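Local atomic coordinates of dual specificity phosphatase 28 (Homo sapiens, PDB entry 5Y15), a protein that hydrolyses a synthetic aryl phosphate in vitro as an atypical dual-specificity phosphatase, but has almost no detectable activity towards phosphotyrosine and still less towards phosphothreonine. Residues V41-A44 with P45-L49; R143-L147 with A148-Q152. The protein carries 2 engineered substitutions. One frame throughout, in Å; residues are numbered along the deposited sequence.

Contact 1. Residues V41-A44 with P45-L49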
loop_
_atom_site.group_PDB
_atom_site.type_symbol
_atom_site.label_atom_id
_atom_site.label_comp_id
_atom_site.label_asym_id
_atom_site.label_seq_id
_atom_site.Cartn_x
_atom_site.Cartn_y
_atom_site.Cartn_z
ATOM N N VAL A 41 -11.589 14.020 7.992
ATOM C CA VAL A 41 -12.669 14.556 7.175
ATOM C C VAL A 41 -13.065 13.529 6.121
ATOM O O VAL A 41 -12.202 12.881 5.515
ATOM C CB VAL A 41 -12.241 15.858 6.479
ATOM C CG1 VAL A 41 -13.347 16.308 5.598
ATOM C CG2 VAL A 41 -11.905 16.916 7.480
ATOM N N ARG A 42 -14.369 13.369 5.909
ATOM C CA ARG A 42 -14.868 12.638 4.746
ATOM C C ARG A 42 -14.691 13.506 3.504
ATOM O O ARG A 42 -15.199 14.632 3.456
ATOM C CB ARG A 42 -16.341 12.284 4.950
ATOM C CG ARG A 42 -16.905 11.190 4.060
ATOM C CD ARG A 42 -18.430 11.189 4.173
ATOM N NE ARG A 42 -19.096 10.064 3.506
ATOM C CZ ARG A 42 -19.732 10.151 2.337
ATOM N NH1 ARG A 42 -19.774 11.312 1.686
ATOM N NH2 ARG A 42 -20.324 9.076 1.811
ATOM N N VAL A 43 -13.913 13.030 2.530
ATOM C CA VAL A 43 -13.782 13.756 1.262
ATOM C C VAL A 43 -14.841 13.300 0.265
ATOM O O VAL A 43 -15.352 14.092 -0.530
ATOM C CB VAL A 43 -12.376 13.558 0.672
ATOM C CG1 VAL A 43 -12.298 14.148 -0.728
ATOM C CG2 VAL A 43 -11.309 14.171 1.578
ATOM N N ALA A 44 -15.090 12.001 0.259
ATOM C CA ALA A 44 -15.954 11.337 -0.697
ATOM C C ALA A 44 -16.232 9.956 -0.135
ATOM O O ALA A 44 -15.602 9.547 0.852
ATOM C CB ALA A 44 -15.280 11.264 -2.076
ATOM N N PRO A 45 -17.147 9.203 -0.732
ATOM C CA PRO A 45 -17.454 7.875 -0.187
ATOM C C PRO A 45 -16.210 7.017 -0.021
ATOM O O PRO A 45 -15.341 6.974 -0.894
ATOM C CB PRO A 45 -18.413 7.292 -1.231
ATOM C CG PRO A 45 -19.104 8.506 -1.750
ATOM C CD PRO A 45 -18.022 9.512 -1.882
ATOM N N SER A 46 -16.100 6.398 1.149
ATOM C CA SER A 46 -15.035 5.468 1.498
ATOM C C SER A 46 -13.640 6.113 1.499
ATOM O O SER A 46 -12.634 5.404 1.526
ATOM C CB SER A 46 -15.074 4.252 0.568
ATOM O OG SER A 46 -16.115 3.365 0.959
ATOM N N LEU A 47 -13.565 7.440 1.551
ATOM C CA LEU A 47 -12.314 8.180 1.430
ATOM C C LEU A 47 -12.256 9.303 2.459
ATOM O O LEU A 47 -13.058 10.240 2.389
ATOM C CB LEU A 47 -12.192 8.764 0.021
ATOM C CG LEU A 47 -11.005 9.691 -0.179
ATOM C CD1 LEU A 47 -9.708 8.847 -0.194
ATOM C CD2 LEU A 47 -11.195 10.537 -1.451
ATOM N N PHE A 48 -11.299 9.229 3.393
ATOM C CA PHE A 48 -11.091 10.253 4.416
ATOM C C PHE A 48 -9.673 10.809 4.363
ATOM O O PHE A 48 -8.715 10.078 4.113
ATOM C CB PHE A 48 -11.313 9.709 5.824
ATOM C CG PHE A 48 -12.662 9.118 6.033
ATOM C CD1 PHE A 48 -12.923 7.807 5.655
ATOM C CD2 PHE A 48 -13.685 9.876 6.588
ATOM C CE1 PHE A 48 -14.170 7.251 5.852
ATOM C CE2 PHE A 48 -14.945 9.326 6.787
ATOM C CZ PHE A 48 -15.187 8.010 6.417
ATOM N N LEU A 49 -9.553 12.096 4.674
ATOM C CA LEU A 49 -8.298 12.815 4.740
ATOM C C LEU A 49 -8.050 13.198 6.197
ATOM O O LEU A 49 -8.996 13.460 6.945
ATOM C CB LEU A 49 -8.352 14.072 3.861
ATOM C CG LEU A 49 -7.110 14.954 3.745
ATOM C CD1 LEU A 49 -7.173 15.697 2.460
ATOM C CD2 LEU A 49 -6.941 15.937 4.903
#
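R42 brings the start of its side chain obliquely against CE2 of F48, with CB and CG of R42 each 3.8 Å from it. With CG anti to the backbone N (chi1 -162°) and the chain extended from CG to NE, the guanidinium runs on to the turn, where P45 CA sits over one of its faces, 3.7 Å from R42 NH2. Guanidinium and ring planes are 83° apart, and the aliphatic start of R42, not the guanidinium, meets F48. R42 and F48 form a non-hydrogen-bonded antiparallel pair, flanked by V41 and L49, whose backbones exchange two bonds; V41 N to L49 O measures 2.9 Å. On the other face of the sheet, V43 splits its branches: CG1 meets CD2 of L47 at 3.8 Å, and CG2 meets CB of L49 at 3.7 Å. L139 and V154 of two helices pack on V43. The L47 carbonyl accepts from V43 N at 2.9 Å and weakly from A44 N at 3.4 Å, which shifts the register by one residue. L47 N returns a bond to A44 O, closing a type II turn. This is a beta hairpin with a classic beta bulge, at the edge of the phosphatase domain's central sheet.

Contact 2. Residues R143-L147 with A148-Q152; sequences RGLSL and AKAFQ
This is a local N-terminal helix cap, at the junction where the loop after helix 130-142 enters helix 147-157. S146 occupies the N-cap position. A chi1 of 65° sets its OG between its own backbone N and carbonyl carbon, and from there OG accepts from K149 N. That bond is nearly straight at 171° but weak, the S146 OG to K149 N distance being 3.4 Å. Main-chain bonds then begin the helix: A150 N reaches S146 O at 2.9 Å and F151 N reaches L147 O at the same 2.9 Å. L145, just ahead of the cap, folds back over this first turn. Its CB lies 4.1 Å from CB of A150, while CD2 of L145 comes to 3.7 Å from A150 N, placing an apolar branch beside an amide already engaged by S146 O. L145 precedes the N-cap and A150 is fourth after it: a hydrophobic staple. L147 directs its side chain elsewhere, between T136 and M140 of helix 130-142 and W168 and L171 of helix 165-179. The ring of F151 meets W168 edge-to-face, and A150 packs on L139, so one side of the capped turn, L147, A150 and F151, faces helices 130-142 and 165-179.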
loop_
_atom_site.group_PDB
_atom_site.type_symbol
_atom_site.label_atom_id
_atom_site.label_comp_id
_atom_site.label_asym_id
_atom_site.label_seq_id
_atom_site.Cartn_x
_atom_site.Cartn_y
_atom_site.Cartn_z
ATOM N N ARG A 143 -12.218 7.577 -9.742
ATOM C CA ARG A 143 -13.582 8.069 -9.788
ATOM C C ARG A 143 -13.761 8.978 -10.998
ATOM O O ARG A 143 -14.736 9.719 -11.076
ATOM C CB ARG A 143 -13.934 8.806 -8.498
ATOM C CG ARG A 143 -13.579 8.055 -7.221
ATOM C CD ARG A 143 -14.650 7.105 -6.789
ATOM N NE ARG A 143 -14.210 6.312 -5.644
ATOM C CZ ARG A 143 -14.406 6.657 -4.373
ATOM N NH1 ARG A 143 -15.050 7.784 -4.081
ATOM N NH2 ARG A 143 -13.963 5.877 -3.392
ATOM N N GLY A 144 -12.854 8.872 -11.962
ATOM C CA GLY A 144 -12.964 9.592 -13.227
ATOM C C GLY A 144 -13.218 11.076 -13.123
ATOM O O GLY A 144 -13.841 11.654 -14.026
ATOM N N LEU A 145 -12.646 11.745 -12.121
ATOM C CA LEU A 145 -12.841 13.182 -12.052
ATOM C C LEU A 145 -11.701 13.932 -12.716
ATOM O O LEU A 145 -10.567 13.467 -12.787
ATOM C CB LEU A 145 -12.986 13.681 -10.613
ATOM C CG LEU A 145 -14.240 13.360 -9.795
ATOM C CD1 LEU A 145 -14.182 11.988 -9.260
ATOM C CD2 LEU A 145 -14.383 14.329 -8.638
ATOM N N SER A 146 -12.015 15.131 -13.182
ATOM C CA SER A 146 -10.950 15.993 -13.645
ATOM C C SER A 146 -10.183 16.518 -12.440
ATOM O O SER A 146 -10.617 16.389 -11.298
ATOM C CB SER A 146 -11.520 17.138 -14.479
ATOM O OG SER A 146 -12.330 17.986 -13.680
ATOM N N LEU A 147 -9.012 17.093 -12.702
ATOM C CA LEU A 147 -8.241 17.711 -11.633
ATOM C C LEU A 147 -9.039 18.816 -10.942
ATOM O O LEU A 147 -9.019 18.936 -9.706
ATOM C CB LEU A 147 -6.934 18.257 -12.203
ATOM C CG LEU A 147 -6.049 19.075 -11.271
ATOM C CD1 LEU A 147 -5.799 18.300 -10.006
ATOM C CD2 LEU A 147 -4.741 19.431 -11.965
ATOM N N ALA A 148 -9.754 19.626 -11.726
ATOM C CA ALA A 148 -10.541 20.729 -11.168
ATOM C C ALA A 148 -11.544 20.235 -10.130
ATOM O O ALA A 148 -11.612 20.759 -9.012
ATOM C CB ALA A 148 -11.258 21.475 -12.293
ATOM N N LYS A 149 -12.360 19.251 -10.496
ATOM C CA LYS A 149 -13.403 18.802 -9.582
ATOM C C LYS A 149 -12.884 17.876 -8.495
ATOM O O LYS A 149 -13.444 17.855 -7.390
ATOM C CB LYS A 149 -14.546 18.141 -10.355
ATOM C CG LYS A 149 -15.631 19.150 -10.792
ATOM C CD LYS A 149 -15.080 20.278 -11.667
ATOM C CE LYS A 149 -16.125 21.352 -11.952
ATOM N NZ LYS A 149 -15.562 22.453 -12.795
ATOM N N ALA A 150 -11.857 17.074 -8.783
ATOM C CA ALA A 150 -11.269 16.270 -7.722
ATOM C C ALA A 150 -10.733 17.178 -6.631
ATOM O O ALA A 150 -11.054 17.012 -5.441
ATOM C CB ALA A 150 -10.148 15.384 -8.273
ATOM N N PHE A 151 -9.964 18.190 -7.020
ATOM C CA PHE A 151 -9.442 19.054 -5.978
ATOM C C PHE A 151 -10.568 19.834 -5.322
ATOM O O PHE A 151 -10.542 20.033 -4.107
ATOM C CB PHE A 151 -8.373 20.008 -6.500
ATOM C CG PHE A 151 -7.779 20.839 -5.409
ATOM C CD1 PHE A 151 -7.087 20.218 -4.372
ATOM C CD2 PHE A 151 -7.925 22.216 -5.389
ATOM C CE1 PHE A 151 -6.545 20.955 -3.323
ATOM C CE2 PHE A 151 -7.377 22.966 -4.355
ATOM C CZ PHE A 151 -6.690 22.328 -3.308
ATOM N N GLN A 152 -11.586 20.252 -6.100
ATOM C CA GLN A 152 -12.711 20.967 -5.499
ATOM C C GLN A 152 -13.361 20.142 -4.401
ATOM O O GLN A 152 -13.690 20.664 -3.331
ATOM C CB GLN A 152 -13.752 21.343 -6.564
ATOM C CG GLN A 152 -14.916 22.136 -5.994
ATOM C CD GLN A 152 -16.238 21.853 -6.720
ATOM O OE1 GLN A 152 -16.726 22.677 -7.501
ATOM N NE2 GLN A 152 -16.817 20.681 -6.461
#

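From the N terminus, contact 1 comes first: residues 41-44 and 45-49 close a tight hairpin between strands 40-44 and 47-50. Contact 2, residues 143-147 with 148-152, follows much later and starts helix 147-157. The two are in series, neither nesting nor crossing, and their centres lie about 14 Å apart. They nevertheless touch: NH2 of R143 makes a probable hydrogen bond of 3.1 Å to the O of P45 in the hairpin turn, while NH1 of R143 packs against CB of A44. Helices 130-142 and 147-157 also receive hairpin side chains, so the edge of the sheet is tied to both helices and to the loop joining them.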